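Local coordinates for protein leucine aminopeptidase 1 (Caenorhabditis elegans, PDB 2HC9) that removes N-terminal amino acids, preferably leucine, from peptides as a zinc-dependent M17 aminopeptidase and probably serves in digestion, at residues Q11-G16 against T106-F111; S57-S62 against A72-V77; V234-E239 against G281-Y286; G242-I247 against F294-H299; S287-H292 against K482-P487. The protein carries 1 engineered substitution. One frame throughout, in Å; residues are numbered along the deposited sequence.

Contacts 1 and 2 belong to the N-terminal domain and reach the same mixed sheet, their centres 22 Å apart; contacts 3, 4 and 5 cluster in the catalytic part of the chain, with centres 12 to 13 Å from one another. Contacts 3 and 5 are buried and share helix 277-290, the first through leucines and a tyrosine, the second through one backbone bond and small apolar groups. Contact 4, partly buried, is the most polar, pairing parallel strands and gripping a glutamine. In the N-terminal domain, contact 1 lays a largely exposed loop over strand side chains, whereas contact 2 joins one apolar pair to carbonyl and CA-H...O contacts, with no hydrogen bond across it.

Contact 1 of 5, residues Q11-G16 against T106-F111; sequences QAVGDG and TKNVHF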
# COMPACT_ATOMS: atom_id res chain seq x y z
N GLN A 11 -48.55 -5.97 -32.32
CA GLN A 11 -49.32 -4.98 -33.06
C GLN A 11 -48.38 -4.20 -33.94
O GLN A 11 -47.16 -4.33 -33.80
CB GLN A 11 -50.04 -4.08 -32.05
CG GLN A 11 -50.99 -4.90 -31.21
CD GLN A 11 -51.43 -4.18 -29.99
OE1 GLN A 11 -51.86 -3.04 -30.08
NE2 GLN A 11 -51.34 -4.84 -28.82
N ALA A 12 -48.92 -3.40 -34.87
CA ALA A 12 -48.08 -2.60 -35.76
C ALA A 12 -47.40 -1.49 -34.96
O ALA A 12 -47.90 -1.08 -33.91
CB ALA A 12 -48.91 -1.98 -36.90
N VAL A 13 -46.26 -1.03 -35.45
CA VAL A 13 -45.62 0.15 -34.86
C VAL A 13 -45.75 1.33 -35.82
O VAL A 13 -46.28 1.18 -36.91
CB VAL A 13 -44.15 -0.13 -34.42
CG1 VAL A 13 -44.13 -1.33 -33.46
CG2 VAL A 13 -43.27 -0.42 -35.63
N GLY A 14 -45.29 2.49 -35.41
CA GLY A 14 -45.37 3.68 -36.28
C GLY A 14 -44.70 3.55 -37.63
O GLY A 14 -43.92 2.61 -37.88
N ASP A 15 -45.00 4.50 -38.51
CA ASP A 15 -44.11 4.86 -39.61
C ASP A 15 -42.70 5.11 -39.07
O ASP A 15 -42.52 5.48 -37.91
CB ASP A 15 -44.61 6.15 -40.28
CG ASP A 15 -45.89 5.94 -41.07
OD1 ASP A 15 -46.07 4.85 -41.65
OD2 ASP A 15 -46.72 6.88 -41.12
N GLY A 16 -41.71 4.92 -39.92
CA GLY A 16 -40.35 5.29 -39.57
C GLY A 16 -39.48 4.05 -39.46
O GLY A 16 -39.99 2.95 -39.23
N THR A 106 -32.76 5.33 -36.70
CA THR A 106 -33.86 4.53 -36.16
C THR A 106 -34.92 5.39 -35.45
O THR A 106 -34.58 6.22 -34.61
CB THR A 106 -33.33 3.49 -35.15
OG1 THR A 106 -32.31 2.71 -35.77
CG2 THR A 106 -34.46 2.58 -34.69
N LYS A 107 -36.19 5.19 -35.80
CA LYS A 107 -37.29 5.87 -35.12
C LYS A 107 -37.93 4.97 -34.06
O LYS A 107 -38.29 5.45 -32.97
CB LYS A 107 -38.38 6.31 -36.13
CG LYS A 107 -37.87 7.17 -37.28
CD LYS A 107 -37.16 8.42 -36.78
CE LYS A 107 -36.73 9.31 -37.94
NZ LYS A 107 -36.32 10.69 -37.53
N ASN A 108 -38.10 3.70 -34.41
CA ASN A 108 -38.86 2.73 -33.61
C ASN A 108 -37.98 1.53 -33.24
O ASN A 108 -37.25 0.99 -34.08
CB ASN A 108 -40.06 2.19 -34.39
CG ASN A 108 -40.91 3.30 -34.99
OD1 ASN A 108 -41.15 3.34 -36.20
ND2 ASN A 108 -41.38 4.20 -34.15
N VAL A 109 -38.09 1.08 -31.99
CA VAL A 109 -37.62 -0.27 -31.63
C VAL A 109 -38.79 -1.15 -31.26
O VAL A 109 -39.56 -0.84 -30.35
CB VAL A 109 -36.58 -0.26 -30.51
CG1 VAL A 109 -35.96 -1.68 -30.37
CG2 VAL A 109 -35.50 0.75 -30.85
N HIS A 110 -38.92 -2.25 -31.98
CA HIS A 110 -40.03 -3.15 -31.76
C HIS A 110 -39.50 -4.46 -31.13
O HIS A 110 -38.71 -5.18 -31.78
CB HIS A 110 -40.71 -3.45 -33.11
CG HIS A 110 -42.05 -4.10 -32.98
ND1 HIS A 110 -42.77 -4.54 -34.07
CD2 HIS A 110 -42.82 -4.38 -31.89
CE1 HIS A 110 -43.91 -5.07 -33.67
NE2 HIS A 110 -43.97 -4.99 -32.35
N PHE A 111 -39.91 -4.74 -29.90
CA PHE A 111 -39.63 -6.05 -29.27
C PHE A 111 -40.82 -6.97 -29.45
O PHE A 111 -41.95 -6.60 -29.13
CB PHE A 111 -39.30 -5.95 -27.77
CG PHE A 111 -38.01 -5.22 -27.51
CD1 PHE A 111 -36.82 -5.93 -27.32
CD2 PHE A 111 -37.97 -3.83 -27.54
CE1 PHE A 111 -35.61 -5.25 -27.14
CE2 PHE A 111 -36.77 -3.13 -27.35
CZ PHE A 111 -35.59 -3.84 -27.15
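Val13 packs on His110 through a CH-pi contact: CG1 sits 3.5 Å from the centroid of the His110 ring, 9° off the ring normal and thus over the middle of one face. CG1 lies anti to the carbonyl carbon of Val13, while the CG of His110 is anti to its own backbone N (chi1 -166°), which sends CG out from the strand on the side of the loop.

The polar contacts lie around this CH-pi pair. Gln11 O approaches the same imidazole obliquely, 3.3 Å from His110 CE1, and His110 NE2 is hydrogen-bonded to Asp149, which also accepts from the backbone N of Gln11; one carboxylate oxygen thereby ties the ring and the start of the loop together. At the other end the side chain of Asn108 rises among the backbone carbonyls of Gly14, Asp15 and Gly16.

Apolar contact continues at Gly16, whose CA lies 3.9 Å from Lys107 CG before the lysine chain bends at chi2 and leads away. Gly16 has a positive phi of 114°, and at its backbone angles a side chain would be jammed against the preceding carbonyl.

The loop, joining strands 3-8 and 18-25, runs roughly antiparallel to 106-111 and covers side chains of 107-110, on and next to strand 108-114, in the mixed sheet of the M17 N-terminal domain, whose family belongs to the macro clan.

Contact 2 of 5, residues S57-S62 against A72-V77; sequences SRIPAS and AHLITV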
# COMPACT_ATOMS: atom_id res chain seq x y z
N SER A 57 -33.15 -24.30 -35.28
CA SER A 57 -32.36 -25.55 -35.17
C SER A 57 -30.87 -25.33 -34.91
O SER A 57 -30.30 -25.99 -34.05
CB SER A 57 -32.52 -26.43 -36.42
OG SER A 57 -33.88 -26.61 -36.77
N ARG A 58 -30.24 -24.41 -35.64
CA ARG A 58 -28.78 -24.21 -35.56
C ARG A 58 -28.33 -23.47 -34.30
O ARG A 58 -27.27 -23.77 -33.77
CB ARG A 58 -28.26 -23.44 -36.76
CG ARG A 58 -28.47 -24.12 -38.08
CD ARG A 58 -27.26 -24.91 -38.48
NE ARG A 58 -25.97 -24.22 -38.31
CZ ARG A 58 -24.81 -24.87 -38.29
NH1 ARG A 58 -24.81 -26.20 -38.42
NH2 ARG A 58 -23.67 -24.23 -38.14
N ILE A 59 -29.10 -22.48 -33.85
CA ILE A 59 -28.58 -21.60 -32.80
C ILE A 59 -28.48 -22.37 -31.49
O ILE A 59 -29.25 -23.31 -31.26
CB ILE A 59 -29.38 -20.28 -32.64
CG1 ILE A 59 -30.81 -20.57 -32.20
CG2 ILE A 59 -29.30 -19.42 -33.91
CD1 ILE A 59 -31.73 -19.42 -32.46
N PRO A 60 -27.49 -22.02 -30.65
CA PRO A 60 -27.22 -22.77 -29.43
C PRO A 60 -28.33 -22.67 -28.37
O PRO A 60 -29.44 -22.23 -28.67
CB PRO A 60 -25.92 -22.14 -28.91
CG PRO A 60 -25.90 -20.78 -29.50
CD PRO A 60 -26.51 -20.92 -30.84
N ALA A 61 -28.02 -23.08 -27.15
CA ALA A 61 -28.98 -23.04 -26.05
C ALA A 61 -29.34 -21.61 -25.63
O ALA A 61 -30.37 -21.39 -25.00
CB ALA A 61 -28.46 -23.83 -24.85
N SER A 62 -28.47 -20.65 -25.97
CA SER A 62 -28.68 -19.23 -25.63
C SER A 62 -27.68 -18.31 -26.37
O SER A 62 -26.66 -18.79 -26.88
CB SER A 62 -28.53 -19.00 -24.13
OG SER A 62 -27.17 -19.01 -23.75
N ALA A 72 -31.65 -5.64 -36.83
CA ALA A 72 -32.46 -6.71 -36.22
C ALA A 72 -31.68 -7.79 -35.52
O ALA A 72 -30.59 -8.17 -35.98
CB ALA A 72 -33.40 -7.36 -37.26
N HIS A 73 -32.25 -8.32 -34.44
CA HIS A 73 -31.58 -9.33 -33.61
C HIS A 73 -32.58 -10.34 -33.07
O HIS A 73 -33.72 -9.98 -32.78
CB HIS A 73 -30.92 -8.64 -32.40
CG HIS A 73 -29.81 -7.71 -32.77
ND1 HIS A 73 -30.02 -6.38 -33.08
CD2 HIS A 73 -28.48 -7.92 -32.89
CE1 HIS A 73 -28.87 -5.81 -33.36
NE2 HIS A 73 -27.91 -6.72 -33.25
N LEU A 74 -32.14 -11.59 -32.90
CA LEU A 74 -32.86 -12.57 -32.08
C LEU A 74 -32.03 -12.83 -30.82
O LEU A 74 -30.84 -13.13 -30.90
CB LEU A 74 -33.01 -13.89 -32.86
CG LEU A 74 -33.57 -15.12 -32.12
CD1 LEU A 74 -35.04 -14.94 -31.78
CD2 LEU A 74 -33.42 -16.37 -32.95
N ILE A 75 -32.67 -12.73 -29.67
CA ILE A 75 -32.05 -13.06 -28.39
C ILE A 75 -32.68 -14.36 -27.86
O ILE A 75 -33.88 -14.43 -27.59
CB ILE A 75 -32.22 -11.91 -27.36
CG1 ILE A 75 -31.38 -10.69 -27.81
CG2 ILE A 75 -31.80 -12.37 -25.93
CD1 ILE A 75 -31.59 -9.44 -26.89
N THR A 76 -31.84 -15.39 -27.74
CA THR A 76 -32.26 -16.65 -27.16
C THR A 76 -31.88 -16.70 -25.67
O THR A 76 -30.71 -16.53 -25.31
CB THR A 76 -31.66 -17.85 -27.93
OG1 THR A 76 -32.05 -17.76 -29.32
CG2 THR A 76 -32.15 -19.17 -27.36
N VAL A 77 -32.88 -16.94 -24.84
CA VAL A 77 -32.72 -17.01 -23.39
C VAL A 77 -32.61 -18.49 -23.02
O VAL A 77 -33.36 -19.31 -23.53
CB VAL A 77 -34.00 -16.40 -22.70
CG1 VAL A 77 -33.89 -16.43 -21.15
CG2 VAL A 77 -34.20 -14.96 -23.18
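Ile59 and Thr76 meet where the chain leaves helix 49-58 and passes toward strand 63-66 of the N-terminal mixed sheet, beside strand 72-77. Ile59 is the first residue past the helix to leave helical backbone angles, and its side chain takes a hindered rotamer: CG1 stands between the backbone N and the carbonyl carbon (chi1 63°). The chain then extends to CD1, the atom that does the touching.

Ile59 CD1 reaches Leu74 CD2 at 3.5 Å, the two side chains crossing at about a right angle, and also comes within 3.6 Å of Thr76 OG1. Thr76 is modelled in two conformers, so the roles of its branches are tentative. In the one described here OG1 is anti to the carbonyl carbon (chi1 -57°) and faces the isoleucine methyl, while CG2 lies 3.7 Å from Ala61 O. Leu29 of helix 26-31 touches both Leu74 and Thr76, so that helix adds to the apolar surroundings.

Lys26 NZ donates hydrogen bonds to the carbonyl oxygens of Ile59 and Pro60, bridging two successive carbonyls just past the helix. Immediately before them, Arg58 forms salt bridges to Asp105 and Glu70 of the second subunit, placing this corner at a subunit interface. Farther on the backbones draw together, with Ser62 CA 3.4 Å from Thr76 O in a CA-H...O contact.

Contact 3 of 5, residues V234-E239 against G281-Y286; sequences VVLSHE and GMLEAY
Tyr286 and Leu236 form the tight part of a helix-on-sheet contact in the catalytic domain, where helix 277-290 lies against strand 232-238. The axes of strand 234-238 and helix 281-286 approach to 10.9 Å, at 20° to each other. Tyr286 spans that gap: CG is anti to the backbone N (chi1 176°), and the ring reaches the strand with CZ 3.7 Å from Leu236 CB. Farther out on the leucine, CD1 meets Leu283 CD1 at 3.6 Å, the two side chains crossing obliquely. Leu298 and Ala300 of strand 297-307 also touch the tyrosine.

The more open side is that of the partly exposed His238. Its CB approaches Tyr286 OH, but the imidazole leads away and NE2 bonds to Phe294 O. The buried phenol oxygen has its hydrogen-bond partner in Ser202 OG; against the strand backbone, Tyr286 OH lies 3.2 Å from His238 N, at an angle too poor for a hydrogen bond.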
# COMPACT_ATOMS: atom_id res chain seq x y z
N VAL A 234 -37.66 12.95 3.61
CA VAL A 234 -38.92 13.11 2.87
C VAL A 234 -39.78 11.89 3.12
O VAL A 234 -39.32 10.75 2.95
CB VAL A 234 -38.66 13.24 1.36
CG1 VAL A 234 -39.99 13.25 0.55
CG2 VAL A 234 -37.82 14.50 1.08
N VAL A 235 -41.04 12.12 3.49
CA VAL A 235 -41.99 11.01 3.67
C VAL A 235 -43.12 11.21 2.66
O VAL A 235 -43.73 12.28 2.65
CB VAL A 235 -42.58 10.99 5.10
CG1 VAL A 235 -43.51 9.77 5.29
CG2 VAL A 235 -41.46 10.97 6.14
N LEU A 236 -43.41 10.19 1.85
CA LEU A 236 -44.65 10.16 1.07
C LEU A 236 -45.53 9.12 1.71
O LEU A 236 -45.13 7.96 1.82
CB LEU A 236 -44.37 9.74 -0.38
CG LEU A 236 -43.19 10.48 -1.04
CD1 LEU A 236 -43.05 9.99 -2.48
CD2 LEU A 236 -43.40 12.02 -0.97
N SER A 237 -46.74 9.51 2.12
CA SER A 237 -47.65 8.56 2.78
C SER A 237 -48.93 8.34 1.97
O SER A 237 -49.56 9.32 1.52
CB SER A 237 -48.00 9.04 4.19
OG SER A 237 -46.83 9.04 5.01
N HIS A 238 -49.25 7.06 1.81
CA HIS A 238 -50.47 6.55 1.15
C HIS A 238 -51.27 5.87 2.26
O HIS A 238 -51.05 4.69 2.57
CB HIS A 238 -50.07 5.55 0.06
CG HIS A 238 -51.22 4.86 -0.62
ND1 HIS A 238 -51.99 5.46 -1.60
CD2 HIS A 238 -51.71 3.60 -0.48
CE1 HIS A 238 -52.90 4.61 -2.03
NE2 HIS A 238 -52.74 3.46 -1.39
N GLU A 239 -52.15 6.64 2.89
CA GLU A 239 -52.84 6.17 4.08
C GLU A 239 -54.19 5.57 3.75
O GLU A 239 -55.02 6.19 3.07
CB GLU A 239 -52.94 7.30 5.11
CG GLU A 239 -51.52 7.75 5.52
CD GLU A 239 -51.47 8.81 6.60
OE1 GLU A 239 -52.14 9.86 6.47
OE2 GLU A 239 -50.70 8.61 7.56
N GLY A 281 -34.76 3.59 -5.73
CA GLY A 281 -35.53 2.34 -5.94
C GLY A 281 -36.78 2.28 -5.08
O GLY A 281 -37.84 1.84 -5.55
N MET A 282 -36.69 2.75 -3.83
CA MET A 282 -37.88 2.78 -2.94
C MET A 282 -38.93 3.77 -3.45
O MET A 282 -40.13 3.46 -3.49
CB MET A 282 -37.49 3.12 -1.49
CG MET A 282 -36.69 1.99 -0.76
SD MET A 282 -37.43 0.36 -1.01
CE MET A 282 -37.35 -0.37 0.64
N LEU A 283 -38.47 4.96 -3.85
CA LEU A 283 -39.36 5.98 -4.43
C LEU A 283 -40.12 5.45 -5.64
O LEU A 283 -41.35 5.64 -5.77
CB LEU A 283 -38.52 7.19 -4.86
CG LEU A 283 -39.29 8.31 -5.59
CD1 LEU A 283 -40.36 8.86 -4.64
CD2 LEU A 283 -38.36 9.40 -6.13
N GLU A 284 -39.40 4.79 -6.55
CA GLU A 284 -40.02 4.31 -7.78
C GLU A 284 -40.84 3.05 -7.60
O GLU A 284 -41.82 2.84 -8.33
CB GLU A 284 -38.99 4.17 -8.91
CG GLU A 284 -38.26 5.50 -9.21
CD GLU A 284 -39.18 6.59 -9.77
OE1 GLU A 284 -40.21 6.25 -10.38
OE2 GLU A 284 -38.83 7.79 -9.61
N ALA A 285 -40.48 2.22 -6.62
CA ALA A 285 -41.38 1.14 -6.17
C ALA A 285 -42.70 1.67 -5.63
O ALA A 285 -43.76 1.15 -5.96
CB ALA A 285 -40.71 0.24 -5.11
N TYR A 286 -42.62 2.67 -4.75
CA TYR A 286 -43.80 3.30 -4.17
C TYR A 286 -44.69 3.82 -5.30
O TYR A 286 -45.89 3.59 -5.30
CB TYR A 286 -43.35 4.45 -3.26
CG TYR A 286 -44.46 5.27 -2.63
CD1 TYR A 286 -45.00 4.91 -1.40
CD2 TYR A 286 -44.95 6.43 -3.27
CE1 TYR A 286 -45.98 5.65 -0.80
CE2 TYR A 286 -45.96 7.21 -2.66
CZ TYR A 286 -46.45 6.81 -1.42
OH TYR A 286 -47.44 7.54 -0.80

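Contact 4 of 5, residues G242-I247 against F294-H299; sequences GSTEHI and FSQTLH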
# COMPACT_ATOMS: atom_id res chain seq x y z
N GLY A 242 -58.21 1.82 8.11
CA GLY A 242 -58.58 0.43 8.37
C GLY A 242 -57.72 -0.64 7.72
O GLY A 242 -58.05 -1.81 7.79
N SER A 243 -56.60 -0.27 7.09
CA SER A 243 -55.80 -1.28 6.40
C SER A 243 -55.22 -2.23 7.46
O SER A 243 -54.96 -1.82 8.59
CB SER A 243 -54.68 -0.63 5.59
OG SER A 243 -53.76 0.04 6.44
N THR A 244 -55.03 -3.49 7.09
CA THR A 244 -54.45 -4.43 8.04
C THR A 244 -52.93 -4.27 8.15
O THR A 244 -52.36 -4.45 9.23
CB THR A 244 -54.83 -5.88 7.70
OG1 THR A 244 -54.33 -6.22 6.41
CG2 THR A 244 -56.32 -6.01 7.65
N GLU A 245 -52.29 -3.93 7.03
CA GLU A 245 -50.82 -3.67 7.00
C GLU A 245 -50.45 -2.19 7.00
O GLU A 245 -51.21 -1.32 6.54
CB GLU A 245 -50.16 -4.35 5.79
CG GLU A 245 -50.48 -5.85 5.62
CD GLU A 245 -50.07 -6.72 6.81
OE1 GLU A 245 -49.18 -6.32 7.60
OE2 GLU A 245 -50.65 -7.83 6.95
N HIS A 246 -49.25 -1.91 7.49
CA HIS A 246 -48.74 -0.56 7.56
C HIS A 246 -47.26 -0.69 7.22
O HIS A 246 -46.47 -1.14 8.05
CB HIS A 246 -48.93 0.01 8.98
CG HIS A 246 -50.37 0.27 9.30
ND1 HIS A 246 -51.21 -0.72 9.73
CD2 HIS A 246 -51.12 1.38 9.15
CE1 HIS A 246 -52.43 -0.23 9.88
NE2 HIS A 246 -52.40 1.05 9.53
N ILE A 247 -46.93 -0.40 5.96
CA ILE A 247 -45.64 -0.82 5.38
C ILE A 247 -44.82 0.43 5.10
O ILE A 247 -45.33 1.39 4.54
CB ILE A 247 -45.87 -1.62 4.06
CG1 ILE A 247 -46.72 -2.88 4.33
CG2 ILE A 247 -44.54 -1.97 3.39
CD1 ILE A 247 -47.39 -3.48 3.10
N PHE A 294 -53.19 0.36 -4.56
CA PHE A 294 -52.55 -0.31 -3.43
C PHE A 294 -53.42 -0.21 -2.16
O PHE A 294 -53.75 0.89 -1.69
CB PHE A 294 -51.17 0.28 -3.14
CG PHE A 294 -50.31 -0.59 -2.24
CD1 PHE A 294 -49.62 -1.69 -2.76
CD2 PHE A 294 -50.17 -0.28 -0.88
CE1 PHE A 294 -48.81 -2.50 -1.93
CE2 PHE A 294 -49.37 -1.08 -0.05
CZ PHE A 294 -48.69 -2.19 -0.58
N SER A 295 -53.76 -1.36 -1.61
CA SER A 295 -54.88 -1.48 -0.69
C SER A 295 -54.46 -1.30 0.78
O SER A 295 -55.31 -1.24 1.67
CB SER A 295 -55.57 -2.83 -0.86
OG SER A 295 -54.73 -3.88 -0.40
N GLN A 296 -53.15 -1.26 1.03
CA GLN A 296 -52.64 -1.13 2.40
C GLN A 296 -51.99 0.21 2.62
O GLN A 296 -51.73 0.94 1.68
CB GLN A 296 -51.66 -2.27 2.71
CG GLN A 296 -52.23 -3.63 2.44
CD GLN A 296 -53.43 -3.94 3.32
OE1 GLN A 296 -53.40 -3.73 4.54
NE2 GLN A 296 -54.52 -4.42 2.70
N THR A 297 -51.74 0.56 3.87
CA THR A 297 -51.09 1.82 4.13
C THR A 297 -49.61 1.63 3.78
O THR A 297 -49.01 0.60 4.13
CB THR A 297 -51.26 2.22 5.61
OG1 THR A 297 -52.64 2.58 5.84
CG2 THR A 297 -50.36 3.42 5.96
N LEU A 298 -49.05 2.61 3.08
CA LEU A 298 -47.70 2.48 2.51
C LEU A 298 -47.01 3.82 2.65
O LEU A 298 -47.61 4.87 2.36
CB LEU A 298 -47.75 2.08 1.03
CG LEU A 298 -46.39 1.83 0.34
CD1 LEU A 298 -45.66 0.63 0.99
CD2 LEU A 298 -46.57 1.63 -1.19
N HIS A 299 -45.73 3.79 3.07
CA HIS A 299 -44.95 5.03 3.21
C HIS A 299 -43.60 4.85 2.49
O HIS A 299 -42.98 3.80 2.59
CB HIS A 299 -44.67 5.36 4.68
CG HIS A 299 -45.87 5.30 5.58
ND1 HIS A 299 -46.70 6.39 5.79
CD2 HIS A 299 -46.37 4.30 6.34
CE1 HIS A 299 -47.65 6.06 6.65
NE2 HIS A 299 -47.48 4.79 6.99
O HOH W 1 -56.80 -4.36 4.80
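Gln296 OE1 accepts a hydrogen bond from Glu245 N at 2.7 Å, with a nearly straight N-H...O angle of 168°, just ahead of parallel strands 246-254 and 297-307 in the catalytic-domain sheet, which helix 277-290 links in a beta-alpha-beta crossover. Thr244 OG1 lies 3.2 Å from the same oxygen, as a possible second donor. The glutamine chain bends at chi2 (-63°), turning CD back toward the 242-247 loop. Its NE2 gives one bond to Ser295 OG and another to a water that also accepts from Thr244 N, so both ends of the amide are engaged.

Beside this grip, Ser243 OG donates to Glu245 O and lies 2.8 Å from Thr297 OG1, which itself accepts from Val240 N. The serine oxygen also stands above one face of the His246 ring, displaced toward its rim, while Thr297 CB approaches that ring obliquely.

The strand ladder then takes over. A weak bond from Thr297 N to Glu245 O precedes sounder ones from Ile247 N to Thr297 O and from His299 N to Ile247 O. His246 and Thr297 point to one side of the sheet. On the other side, toward helix 277-290, Leu298 touches Leu289 of that helix, Ile247 CG2 packs 3.7 Å from Leu298 CD1, and Ile247 CD1 meets the edge of the Phe294 ring, 4.1 Å from CZ.

Contact 5 of 5, residues S287-H292 against K482-P487; sequences SALVKH and KYTSVP
His292 and Ser485 join the backbones near the C-terminal end of helix 277-290: Ser485 N donates to His292 O at 2.9 Å, the N-H...O angle being 164°. Thr484 CB lies 3.2 Å from the same His292 O.

Thr484 is fixed by its own loop. Its OG1 stands between the backbone N and the carbonyl carbon (chi1 70°) and accepts from Val486 N at 3.1 Å, closing an ST turn; it is also hydrogen-bonded to Gly481 O. The methyl branch is left for apolar contact: CG2 packs 3.9 Å from Leu289 CD2, the two side chains crossing at about a right angle. Beyond the turn, Val486 CG2 rests 3.6 Å from His292 CB and approaches the imidazole obliquely. The ring itself leads away from the loop, and its NE2 is hydrogen-bonded to Asp165 OD2, so a buried polar atom is satisfied from helix 157-178. Ser485 OG similarly finds Glu158 of that helix.

The contact therefore brings three elements together: the C-terminal part of helix 277-290, the loop after helix 473-480 near the C-terminus, and helix 157-178, which touches Val486 through Asp159. On the sheet side, Leu289 packs on Leu298 of strand 297-307, while Tyr483 is backbone-bonded to Ser295 ahead of that strand.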
# COMPACT_ATOMS: atom_id res chain seq x y z
N SER A 287 -44.08 4.52 -6.25
CA SER A 287 -44.81 5.05 -7.40
C SER A 287 -45.57 3.96 -8.17
O SER A 287 -46.77 4.08 -8.42
CB SER A 287 -43.86 5.80 -8.32
OG SER A 287 -44.53 6.26 -9.50
N ALA A 288 -44.88 2.88 -8.52
CA ALA A 288 -45.52 1.79 -9.30
C ALA A 288 -46.69 1.14 -8.52
O ALA A 288 -47.75 0.85 -9.08
CB ALA A 288 -44.48 0.73 -9.69
N LEU A 289 -46.50 0.92 -7.21
CA LEU A 289 -47.53 0.28 -6.39
C LEU A 289 -48.75 1.19 -6.23
O LEU A 289 -49.89 0.73 -6.31
CB LEU A 289 -46.98 -0.08 -5.01
CG LEU A 289 -45.95 -1.24 -5.02
CD1 LEU A 289 -45.16 -1.33 -3.68
CD2 LEU A 289 -46.61 -2.58 -5.35
N VAL A 290 -48.51 2.46 -5.95
CA VAL A 290 -49.62 3.39 -5.65
C VAL A 290 -50.44 3.69 -6.91
O VAL A 290 -51.63 3.99 -6.83
CB VAL A 290 -49.11 4.68 -4.91
CG1 VAL A 290 -50.24 5.73 -4.78
CG2 VAL A 290 -48.64 4.29 -3.49
N LYS A 291 -49.81 3.54 -8.08
CA LYS A 291 -50.52 3.71 -9.35
C LYS A 291 -51.55 2.62 -9.59
O LYS A 291 -52.41 2.73 -10.47
CB LYS A 291 -49.54 3.78 -10.52
CG LYS A 291 -48.76 5.09 -10.59
CD LYS A 291 -47.68 4.98 -11.65
CE LYS A 291 -46.98 6.32 -11.87
NZ LYS A 291 -47.91 7.28 -12.52
N HIS A 292 -51.46 1.55 -8.81
CA HIS A 292 -52.30 0.40 -9.08
C HIS A 292 -53.15 -0.06 -7.91
O HIS A 292 -53.25 -1.25 -7.62
CB HIS A 292 -51.48 -0.70 -9.75
CG HIS A 292 -51.03 -0.31 -11.12
ND1 HIS A 292 -51.81 -0.52 -12.24
CD2 HIS A 292 -49.92 0.33 -11.55
CE1 HIS A 292 -51.20 -0.03 -13.30
NE2 HIS A 292 -50.04 0.49 -12.91
N LYS A 482 -49.60 -8.30 -4.42
CA LYS A 482 -50.88 -8.92 -3.99
C LYS A 482 -51.86 -7.88 -3.43
O LYS A 482 -53.05 -8.14 -3.36
CB LYS A 482 -50.64 -10.03 -2.96
CG LYS A 482 -50.10 -9.52 -1.62
CD LYS A 482 -49.50 -10.62 -0.78
CE LYS A 482 -50.41 -10.95 0.39
NZ LYS A 482 -49.76 -11.89 1.36
N TYR A 483 -51.36 -6.71 -3.03
CA TYR A 483 -52.21 -5.63 -2.53
C TYR A 483 -52.65 -4.64 -3.61
O TYR A 483 -53.33 -3.64 -3.30
CB TYR A 483 -51.51 -4.87 -1.42
CG TYR A 483 -51.05 -5.74 -0.27
CD1 TYR A 483 -51.97 -6.46 0.50
CD2 TYR A 483 -49.71 -5.80 0.08
CE1 TYR A 483 -51.54 -7.26 1.58
CE2 TYR A 483 -49.27 -6.58 1.16
CZ TYR A 483 -50.20 -7.30 1.90
OH TYR A 483 -49.76 -8.07 2.97
N THR A 484 -52.25 -4.89 -4.85
CA THR A 484 -52.67 -4.07 -5.99
C THR A 484 -53.84 -4.71 -6.73
O THR A 484 -54.24 -5.85 -6.43
CB THR A 484 -51.54 -3.89 -7.03
OG1 THR A 484 -51.32 -5.14 -7.69
CG2 THR A 484 -50.24 -3.41 -6.35
N SER A 485 -54.35 -3.98 -7.72
CA SER A 485 -55.38 -4.50 -8.60
C SER A 485 -54.82 -5.26 -9.79
O SER A 485 -55.60 -5.63 -10.67
CB SER A 485 -56.26 -3.36 -9.12
OG SER A 485 -55.49 -2.40 -9.82
N VAL A 486 -53.50 -5.49 -9.85
CA VAL A 486 -52.91 -6.01 -11.09
C VAL A 486 -53.04 -7.52 -11.17
O VAL A 486 -52.50 -8.23 -10.33
CB VAL A 486 -51.41 -5.61 -11.22
CG1 VAL A 486 -50.88 -6.01 -12.60
CG2 VAL A 486 -51.24 -4.09 -11.03
N PRO A 487 -53.75 -8.04 -12.20
CA PRO A 487 -53.98 -9.49 -12.26
C PRO A 487 -52.72 -10.35 -12.15
O PRO A 487 -52.69 -11.28 -11.36
CB PRO A 487 -54.65 -9.68 -13.63
CG PRO A 487 -55.39 -8.40 -13.84
CD PRO A 487 -54.43 -7.33 -13.30